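Local structure of probable ATP-dependent kinase TDA10 (Saccharomyces cerevisiae, 1ODF) at residues F33-G38 with P200-L205; I65-I70 with I157-F162. The protein is probably an ATP-dependent kinase of the GLYK family, with a substrate that is not yet known and a fold close to that of bacterial pantothenate kinase. All blocks are in the same frame, centred on the assembly; numbering follows the deposited sequence.

From the N terminus, helix 8-24 leads into strand 32-37, and the chain then passes along helix 44-59 and comes back as strand 65-69. Strand 155-160 slots between these two, so that chain order and sheet order differ, and contact 2 closes a loop of 86 residues. Helix 182-195 follows before strand 204-211 begins on the other flank of strand 32-37, where contact 1 closes a longer loop of 161 residues that holds the whole of contact 2. The two contacts, with centres about 9 Å apart, are joined through neighbouring strands 32-37 and 155-160: Leu158 N and O probably hydrogen-bond Ile34 O and Phe36 N. Together they tie four parallel strands into one sheet.

Contact 1 of 2, residues F33-G38 with P200-L205; sequences FIFFSG and PEIKSL
Ile202 lays its CG2 branch against two phenylalanine rings, reaching CG of Phe33 at 4.1 Å and CZ of Phe35 at 4.2 Å. It crosses Phe33 obliquely and Phe35 at about a right angle. The branch lies anti to the backbone N (CG1 has chi1 -75°), which turns it toward the two rings. On the same face of the sheet, Ser204 CB packs 3.8 Å from Phe33 CB, while Ser204 OG stands 3.8 Å from Phe35 CE1. Phe33 CB also lies over one face of the Phe35 ring, offset toward its rim.

Three backbone bonds fix the parallel register. Phe33 N donates almost straight to Lys203 O (2.8 Å), and Leu205 N to Phe33 O and Phe35 N to Leu205 O continue the pattern. Ile34 and Leu205 point to the other face, where helix 8-24 covers them with Ile20, Leu16 and Tyr19. Strand 32-37 lies inside the sheet, between strands 204-211 and 155-160, and it runs directly into Gly38, the first residue of the predicted ATP site. This strand-to-loop-to-helix passage is consistent with the P-loop (Walker A) of P-loop kinases.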
loop_
_atom_site.group_PDB
_atom_site.type_symbol
_atom_site.label_atom_id
_atom_site.label_comp_id
_atom_site.label_asym_id
_atom_site.label_seq_id
_atom_site.Cartn_x
_atom_site.Cartn_y
_atom_site.Cartn_z
ATOM N N PHE A 33 -1.634 0.694 -14.024
ATOM C CA PHE A 33 -1.633 0.828 -12.574
ATOM C C PHE A 33 -0.405 1.593 -12.089
ATOM O O PHE A 33 0.655 1.568 -12.725
ATOM C CB PHE A 33 -1.678 -0.546 -11.899
ATOM C CG PHE A 33 -3.054 -1.141 -11.849
ATOM C CD1 PHE A 33 -3.725 -1.483 -13.026
ATOM C CD2 PHE A 33 -3.704 -1.314 -10.631
ATOM C CE1 PHE A 33 -5.028 -1.986 -12.988
ATOM C CE2 PHE A 33 -5.008 -1.816 -10.582
ATOM C CZ PHE A 33 -5.672 -2.153 -11.764
ATOM N N ILE A 34 -0.573 2.299 -10.978
ATOM C CA ILE A 34 0.517 3.036 -10.370
ATOM C C ILE A 34 0.499 2.692 -8.880
ATOM O O ILE A 34 -0.423 3.067 -8.145
ATOM C CB ILE A 34 0.370 4.550 -10.574
ATOM C CG1 ILE A 34 0.391 4.870 -12.070
ATOM C CG2 ILE A 34 1.531 5.276 -9.884
ATOM C CD1 ILE A 34 0.275 6.331 -12.384
ATOM N N PHE A 35 1.517 1.946 -8.462
ATOM C CA PHE A 35 1.648 1.501 -7.088
ATOM C C PHE A 35 2.603 2.358 -6.275
ATOM O O PHE A 35 3.715 2.673 -6.726
ATOM C CB PHE A 35 2.165 0.057 -7.038
ATOM C CG PHE A 35 1.240 -0.953 -7.650
ATOM C CD1 PHE A 35 1.719 -1.868 -8.586
ATOM C CD2 PHE A 35 -0.104 -1.020 -7.268
ATOM C CE1 PHE A 35 0.877 -2.841 -9.137
ATOM C CE2 PHE A 35 -0.959 -1.990 -7.811
ATOM C CZ PHE A 35 -0.468 -2.903 -8.747
ATOM N N PHE A 36 2.157 2.743 -5.081
ATOM C CA PHE A 36 2.999 3.498 -4.167
ATOM C C PHE A 36 3.206 2.597 -2.972
ATOM O O PHE A 36 2.239 2.061 -2.419
ATOM C CB PHE A 36 2.346 4.805 -3.724
ATOM C CG PHE A 36 2.373 5.881 -4.776
ATOM C CD1 PHE A 36 1.508 5.832 -5.870
ATOM C CD2 PHE A 36 3.254 6.950 -4.665
ATOM C CE1 PHE A 36 1.521 6.838 -6.831
ATOM C CE2 PHE A 36 3.274 7.963 -5.623
ATOM C CZ PHE A 36 2.407 7.909 -6.706
ATOM N N SER A 37 4.471 2.417 -2.595
ATOM C CA SER A 37 4.842 1.568 -1.470
ATOM C C SER A 37 5.895 2.249 -0.599
ATOM O O SER A 37 6.879 2.805 -1.102
ATOM C CB SER A 37 5.399 0.239 -1.983
ATOM O OG SER A 37 5.529 -0.708 -0.942
ATOM N N GLY A 38 5.689 2.196 0.709
ATOM C CA GLY A 38 6.637 2.808 1.620
ATOM C C GLY A 38 6.280 2.527 3.065
ATOM O O GLY A 38 5.114 2.299 3.380
ATOM N N PRO A 200 0.226 -11.103 -14.141
ATOM C CA PRO A 200 0.714 -10.873 -15.506
ATOM C C PRO A 200 -0.117 -9.921 -16.353
ATOM O O PRO A 200 0.395 -9.312 -17.287
ATOM C CB PRO A 200 0.741 -12.275 -16.096
ATOM C CG PRO A 200 -0.456 -12.899 -15.463
ATOM C CD PRO A 200 -0.290 -12.477 -14.010
ATOM N N GLU A 201 -1.398 -9.806 -16.037
ATOM C CA GLU A 201 -2.273 -8.916 -16.780
ATOM C C GLU A 201 -2.151 -7.462 -16.299
ATOM O O GLU A 201 -2.615 -6.535 -16.961
ATOM C CB GLU A 201 -3.713 -9.405 -16.658
ATOM C CG GLU A 201 -4.725 -8.525 -17.355
ATOM C CD GLU A 201 -6.065 -9.213 -17.528
ATOM O OE1 GLU A 201 -6.545 -9.826 -16.549
ATOM O OE2 GLU A 201 -6.640 -9.134 -18.640
ATOM N N ILE A 202 -1.508 -7.251 -15.157
ATOM C CA ILE A 202 -1.369 -5.901 -14.639
ATOM C C ILE A 202 -0.109 -5.170 -15.096
ATOM O O ILE A 202 1.004 -5.602 -14.833
ATOM C CB ILE A 202 -1.460 -5.910 -13.100
ATOM C CG1 ILE A 202 -2.926 -6.107 -12.698
ATOM C CG2 ILE A 202 -0.894 -4.611 -12.509
ATOM C CD1 ILE A 202 -3.159 -6.137 -11.213
ATOM N N LYS A 203 -0.309 -4.058 -15.799
ATOM C CA LYS A 203 0.794 -3.236 -16.294
ATOM C C LYS A 203 0.884 -2.026 -15.387
ATOM O O LYS A 203 -0.118 -1.338 -15.156
ATOM C CB LYS A 203 0.556 -2.845 -17.753
ATOM C CG LYS A 203 0.752 -4.033 -18.682
ATOM C CD LYS A 203 2.150 -4.607 -18.482
ATOM C CE LYS A 203 2.289 -5.999 -19.052
ATOM N NZ LYS A 203 3.648 -6.565 -18.781
ATOM N N SER A 204 2.096 -1.750 -14.900
ATOM C CA SER A 204 2.262 -0.691 -13.921
ATOM C C SER A 204 3.610 0.002 -13.797
ATOM O O SER A 204 4.648 -0.473 -14.273
ATOM C CB SER A 204 1.954 -1.283 -12.553
ATOM O OG SER A 204 2.860 -2.360 -12.326
ATOM N N LEU A 205 3.557 1.132 -13.101
ATOM C CA LEU A 205 4.722 1.936 -12.778
ATOM C C LEU A 205 4.761 1.882 -11.253
ATOM O O LEU A 205 3.714 1.915 -10.596
ATOM C CB LEU A 205 4.540 3.378 -13.256
ATOM C CG LEU A 205 4.507 3.531 -14.772
ATOM C CD1 LEU A 205 4.247 4.983 -15.123
ATOM C CD2 LEU A 205 5.833 3.044 -15.353
#

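Contact 2 of 2, residues I65-I70 with I157-F162; sequences IGYASI and ILEGWF
The ring of Tyr67 lies at a slant to the Ile157 side chain, with CD2 of the ring 3.6 Å from the Ile157 CG2 methyl. Tyr67 CG is anti to the backbone N (chi1 176°), and farther along the ring the hydroxyl OH comes within 3.4 Å of Glu159 CG. Ring and carboxylate planes are turned 27° apart. The hydroxyl also hydrogen-bonds Ser48 OG of helix 44-59, so the ring spans from the sheet to that helix; an alanine here would probably leave Ser48 without this partner and open a gap beside Ile157 and the Glu159 chain.

Glu159 bends at chi2 (85°), and its OE1 meets Ser69 OG in a weak hydrogen bond of 3.1 Å. Ser69 OG is also hydrogen-bonded to Asp71 N. The other carboxylate oxygen, OE2, makes a weak hydrogen bond to Ser45 OG, and the side chain touches Lys44, both in the predicted ATP site. These contacts place Glu159 beside the predicted P-loop, in the region where P-loop kinases usually have their active site.

On the opposite face Leu158 reaches across with CD1, 4.0 Å from Ala68 CB. Four backbone bonds hold the strands, from Ile157 N to Gly66 O (2.8 Å) through to Ile70 N to Glu159 O (2.9 Å). Ile70 crosses Phe162 at about a right angle, CG1 to CZ 4.1 Å, while its CG2 packs on Gly160 CA at 3.7 Å.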
loop_
_atom_site.group_PDB
_atom_site.type_symbol
_atom_site.label_atom_id
_atom_site.label_comp_id
_atom_site.label_asym_id
_atom_site.label_seq_id
_atom_site.Cartn_x
_atom_site.Cartn_y
_atom_site.Cartn_z
ATOM N N ILE A 65 -9.314 8.579 -14.065
ATOM C CA ILE A 65 -8.316 8.327 -13.027
ATOM C C ILE A 65 -8.921 7.788 -11.730
ATOM O O ILE A 65 -9.801 8.406 -11.143
ATOM C CB ILE A 65 -7.534 9.622 -12.666
ATOM C CG1 ILE A 65 -7.075 10.346 -13.940
ATOM C CG2 ILE A 65 -6.332 9.278 -11.784
ATOM C CD1 ILE A 65 -6.096 9.566 -14.798
ATOM N N GLY A 66 -8.431 6.640 -11.280
ATOM C CA GLY A 66 -8.924 6.057 -10.045
ATOM C C GLY A 66 -7.858 6.053 -8.956
ATOM O O GLY A 66 -6.656 6.019 -9.235
ATOM N N TYR A 67 -8.295 6.086 -7.704
ATOM C CA TYR A 67 -7.366 6.081 -6.583
ATOM C C TYR A 67 -7.922 5.278 -5.424
ATOM O O TYR A 67 -9.125 5.288 -5.163
ATOM C CB TYR A 67 -7.083 7.516 -6.113
ATOM C CG TYR A 67 -6.196 7.597 -4.886
ATOM C CD1 TYR A 67 -6.685 7.270 -3.612
ATOM C CD2 TYR A 67 -4.853 7.950 -5.003
ATOM C CE1 TYR A 67 -5.855 7.282 -2.491
ATOM C CE2 TYR A 67 -4.013 7.973 -3.891
ATOM C CZ TYR A 67 -4.516 7.635 -2.639
ATOM O OH TYR A 67 -3.674 7.656 -1.549
ATOM N N ALA A 68 -7.035 4.580 -4.727
ATOM C CA ALA A 68 -7.442 3.808 -3.572
ATOM C C ALA A 68 -6.251 3.454 -2.694
ATOM O O ALA A 68 -5.129 3.304 -3.173
ATOM C CB ALA A 68 -8.160 2.528 -4.014
ATOM N N SER A 69 -6.506 3.373 -1.396
ATOM C CA SER A 69 -5.499 2.947 -0.439
ATOM C C SER A 69 -5.891 1.495 -0.230
ATOM O O SER A 69 -7.078 1.167 -0.232
ATOM C CB SER A 69 -5.635 3.694 0.885
ATOM O OG SER A 69 -5.114 2.908 1.949
ATOM N N ILE A 70 -4.918 0.612 -0.080
ATOM C CA ILE A 70 -5.265 -0.783 0.139
ATOM C C ILE A 70 -6.167 -0.915 1.376
ATOM O O ILE A 70 -7.006 -1.813 1.446
ATOM C CB ILE A 70 -3.989 -1.665 0.307
ATOM C CG1 ILE A 70 -4.383 -3.139 0.457
ATOM C CG2 ILE A 70 -3.173 -1.192 1.501
ATOM C CD1 ILE A 70 -5.040 -3.739 -0.781
ATOM N N ILE A 157 -4.456 4.283 -9.326
ATOM C CA ILE A 157 -3.457 4.493 -8.296
ATOM C C ILE A 157 -3.822 3.730 -7.034
ATOM O O ILE A 157 -4.890 3.939 -6.466
ATOM C CB ILE A 157 -3.343 6.004 -7.964
ATOM C CG1 ILE A 157 -3.007 6.781 -9.239
ATOM C CG2 ILE A 157 -2.288 6.242 -6.895
ATOM C CD1 ILE A 157 -2.923 8.279 -9.041
ATOM N N LEU A 158 -2.940 2.830 -6.612
ATOM C CA LEU A 158 -3.155 2.059 -5.393
ATOM C C LEU A 158 -1.922 2.266 -4.503
ATOM O O LEU A 158 -0.789 2.301 -5.002
ATOM C CB LEU A 158 -3.342 0.570 -5.709
ATOM C CG LEU A 158 -3.631 -0.340 -4.504
ATOM C CD1 LEU A 158 -4.990 0.024 -3.891
ATOM C CD2 LEU A 158 -3.605 -1.793 -4.939
ATOM N N GLU A 159 -2.142 2.414 -3.198
ATOM C CA GLU A 159 -1.035 2.638 -2.274
ATOM C C GLU A 159 -1.196 1.898 -0.954
ATOM O O GLU A 159 -2.304 1.757 -0.439
ATOM C CB GLU A 159 -0.876 4.134 -2.001
ATOM C CG GLU A 159 -1.978 4.738 -1.144
ATOM C CD GLU A 159 -1.738 4.570 0.357
ATOM O OE1 GLU A 159 -2.708 4.747 1.121
ATOM O OE2 GLU A 159 -0.593 4.272 0.779
ATOM N N GLY A 160 -0.065 1.432 -0.424
ATOM C CA GLY A 160 -0.038 0.711 0.836
ATOM C C GLY A 160 1.398 0.590 1.327
ATOM O O GLY A 160 2.349 0.767 0.555
ATOM N N TRP A 161 1.559 0.279 2.611
ATOM C CA TRP A 161 2.886 0.148 3.205
ATOM C C TRP A 161 3.563 -1.182 2.870
ATOM O O TRP A 161 4.772 -1.316 3.053
ATOM C CB TRP A 161 2.817 0.320 4.738
ATOM C CG TRP A 161 2.025 -0.748 5.414
ATOM C CD1 TRP A 161 0.674 -0.763 5.624
ATOM C CD2 TRP A 161 2.513 -2.016 5.859
ATOM N NE1 TRP A 161 0.290 -1.972 6.166
ATOM C CE2 TRP A 161 1.400 -2.759 6.317
ATOM C CE3 TRP A 161 3.785 -2.604 5.910
ATOM C CZ2 TRP A 161 1.522 -4.056 6.812
ATOM C CZ3 TRP A 161 3.903 -3.888 6.403
ATOM C CH2 TRP A 161 2.777 -4.601 6.846
ATOM N N PHE A 162 2.795 -2.158 2.384
ATOM C CA PHE A 162 3.358 -3.465 2.039
ATOM C C PHE A 162 3.162 -3.894 0.573
ATOM O O PHE A 162 3.365 -5.061 0.227
ATOM C CB PHE A 162 2.778 -4.539 2.966
ATOM C CG PHE A 162 1.303 -4.781 2.769
ATOM C CD1 PHE A 162 0.855 -5.789 1.909
ATOM C CD2 PHE A 162 0.362 -4.006 3.440
ATOM C CE1 PHE A 162 -0.514 -6.024 1.723
ATOM C CE2 PHE A 162 -1.017 -4.230 3.263
ATOM C CZ PHE A 162 -1.456 -5.243 2.402
#